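Local coordinates for protein deseasin MCP-01 (Pseudoalteromonas sp., PDB 3VV3) that cleaves peptide bonds as a subtilisin-family serine protease and degrades collagen, at residues V168-W173 against M271-V276. Sequence-based numbering, arbitrary orientation.
Sequences VLNNSW and MATPHV
Asn170 meets Thr273 and Pro274 where strand 166-171, in the middle of the parallel subtilisin sheet, faces helix 269-284; residues 168-171 and 271-276 run almost antiparallel (172°). Asn170 CG lies anti to the backbone N (chi1 -176°), which extends the carboxamide across to the helix. ND2 leads, coming to 3.1 Å from Pro274 CA and to 3.3 Å from the Thr273 CG2 methyl. Pro274 N also lies 3.2 Å from ND2, but it has no hydrogen and its lone pair is delocalised into the peptide bond, so this is a packing contact. Asn171 turns its side chain to the other face of the sheet, toward Phe196, and adds little more than its backbone N, 4.1 Å from Thr273 CG2. At Ser172, the centre of an inverse gamma turn, the chain bends just past the strand end. Its OG sits 3.6 Å from Thr273 CB and 3.7 Å from Pro274 CD. The single OG proton can go to Ser270 O, its stronger partner, or to Asn170 OD1, 3.0 Å away. Thr273 directs OG1 back to Thr269 O, leaving its methyl for the strand. Ser172 also touches His105, which with Ser270 and Asp50 probably forms the catalytic triad. Because Pro274 N cannot bond to the preceding turn, Ser270 O lacks its usual helical donor, a role the Ser172 hydroxyl can fill, probably tying the strand end to the backbone of the likely nucleophile.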
loop_
_atom_site.group_PDB
_atom_site.type_symbol
_atom_site.label_atom_id
_atom_site.label_comp_id
_atom_site.label_asym_id
_atom_site.label_seq_id
_atom_site.Cartn_x
_atom_site.Cartn_y
_atom_site.Cartn_z
ATOM N N VAL A 168 -7.535 6.384 22.526
ATOM C CA VAL A 168 -7.735 6.150 21.093
ATOM C C VAL A 168 -6.551 5.397 20.514
ATOM O O VAL A 168 -5.399 5.782 20.730
ATOM C CB VAL A 168 -7.896 7.468 20.298
ATOM C CG1 VAL A 168 -8.095 7.154 18.804
ATOM C CG2 VAL A 168 -9.061 8.304 20.837
ATOM N N LEU A 169 -6.836 4.312 19.796
ATOM C CA LEU A 169 -5.812 3.576 19.067
ATOM C C LEU A 169 -6.115 3.608 17.581
ATOM O O LEU A 169 -7.254 3.370 17.158
ATOM C CB LEU A 169 -5.745 2.117 19.525
ATOM C CG LEU A 169 -5.290 1.919 20.960
ATOM C CD1 LEU A 169 -5.377 0.436 21.315
ATOM C CD2 LEU A 169 -3.867 2.457 21.118
ATOM N N ASN A 170 -5.086 3.905 16.797
ATOM C CA ASN A 170 -5.192 3.873 15.350
ATOM C C ASN A 170 -4.610 2.576 14.803
ATOM O O ASN A 170 -3.432 2.264 15.029
ATOM C CB ASN A 170 -4.457 5.064 14.746
ATOM C CG ASN A 170 -4.617 5.132 13.249
ATOM O OD1 ASN A 170 -3.885 4.483 12.496
ATOM N ND2 ASN A 170 -5.589 5.897 12.808
ATOM N N ASN A 171 -5.437 1.818 14.088
ATOM C CA ASN A 171 -5.020 0.535 13.541
ATOM C C ASN A 171 -5.215 0.468 12.037
ATOM O O ASN A 171 -6.208 -0.087 11.553
ATOM C CB ASN A 171 -5.771 -0.597 14.242
ATOM C CG ASN A 171 -5.574 -0.564 15.742
ATOM O OD1 ASN A 171 -6.368 0.037 16.478
ATOM N ND2 ASN A 171 -4.493 -1.170 16.201
ATOM N N SER A 172 -4.270 1.069 11.318
ATOM C CA SER A 172 -4.288 1.109 9.853
ATOM C C SER A 172 -3.573 -0.107 9.294
ATOM O O SER A 172 -2.539 0.007 8.625
ATOM C CB SER A 172 -3.621 2.389 9.350
ATOM O OG SER A 172 -4.406 3.528 9.676
ATOM N N TRP A 173 -4.123 -1.275 9.602
ATOM C CA TRP A 173 -3.543 -2.545 9.202
ATOM C C TRP A 173 -4.627 -3.602 9.219
ATOM O O TRP A 173 -5.687 -3.406 9.810
ATOM C CB TRP A 173 -2.383 -2.958 10.128
ATOM C CG TRP A 173 -2.709 -2.990 11.615
ATOM C CD1 TRP A 173 -2.589 -1.954 12.502
ATOM C CD2 TRP A 173 -3.172 -4.116 12.378
ATOM N NE1 TRP A 173 -2.962 -2.364 13.763
ATOM C CE2 TRP A 173 -3.321 -3.684 13.713
ATOM C CE3 TRP A 173 -3.480 -5.443 12.062
ATOM C CZ2 TRP A 173 -3.773 -4.528 14.728
ATOM C CZ3 TRP A 173 -3.922 -6.284 13.078
ATOM C CH2 TRP A 173 -4.067 -5.821 14.388
ATOM N N MET A 271 -5.580 5.442 5.391
ATOM C CA MET A 271 -5.531 6.907 5.465
ATOM C C MET A 271 -6.836 7.480 6.017
ATOM O O MET A 271 -6.856 8.565 6.609
ATOM C CB MET A 271 -5.240 7.505 4.074
ATOM C CG MET A 271 -3.791 7.362 3.589
ATOM S SD MET A 271 -3.253 5.662 3.259
ATOM C CE MET A 271 -2.102 5.438 4.620
ATOM N N ALA A 272 -7.930 6.751 5.818
ATOM C CA ALA A 272 -9.228 7.160 6.351
ATOM C C ALA A 272 -9.248 6.996 7.873
ATOM O O ALA A 272 -9.756 7.847 8.605
ATOM C CB ALA A 272 -10.351 6.329 5.708
ATOM N N THR A 273 -8.691 5.882 8.336
ATOM C CA THR A 273 -8.658 5.547 9.755
ATOM C C THR A 273 -8.113 6.672 10.655
ATOM O O THR A 273 -8.755 7.025 11.656
ATOM C CB THR A 273 -7.911 4.203 9.940
ATOM O OG1 THR A 273 -8.663 3.180 9.268
ATOM C CG2 THR A 273 -7.761 3.822 11.406
ATOM N N PRO A 274 -6.952 7.254 10.303
ATOM C CA PRO A 274 -6.409 8.329 11.150
ATOM C C PRO A 274 -7.198 9.642 11.117
ATOM O O PRO A 274 -7.066 10.418 12.058
ATOM C CB PRO A 274 -4.978 8.522 10.617
ATOM C CG PRO A 274 -5.033 8.011 9.209
ATOM C CD PRO A 274 -5.974 6.824 9.284
ATOM N N HIS A 275 -8.001 9.905 10.084
ATOM C CA HIS A 275 -8.910 11.048 10.182
ATOM C C HIS A 275 -9.874 10.815 11.345
ATOM O O HIS A 275 -10.158 11.728 12.133
ATOM C CB HIS A 275 -9.692 11.281 8.881
ATOM C CG HIS A 275 -8.854 11.821 7.763
ATOM N ND1 HIS A 275 -8.698 13.173 7.526
ATOM C CD2 HIS A 275 -8.112 11.187 6.825
ATOM C CE1 HIS A 275 -7.900 13.345 6.487
ATOM N NE2 HIS A 275 -7.534 12.153 6.041
ATOM N N VAL A 276 -10.365 9.579 11.449
ATOM C CA VAL A 276 -11.300 9.217 12.512
ATOM C C VAL A 276 -10.623 9.161 13.887
ATOM O O VAL A 276 -11.162 9.688 14.874
ATOM C CB VAL A 276 -12.030 7.886 12.213
ATOM C CG1 VAL A 276 -12.939 7.505 13.381
ATOM C CG2 VAL A 276 -12.838 8.011 10.921
#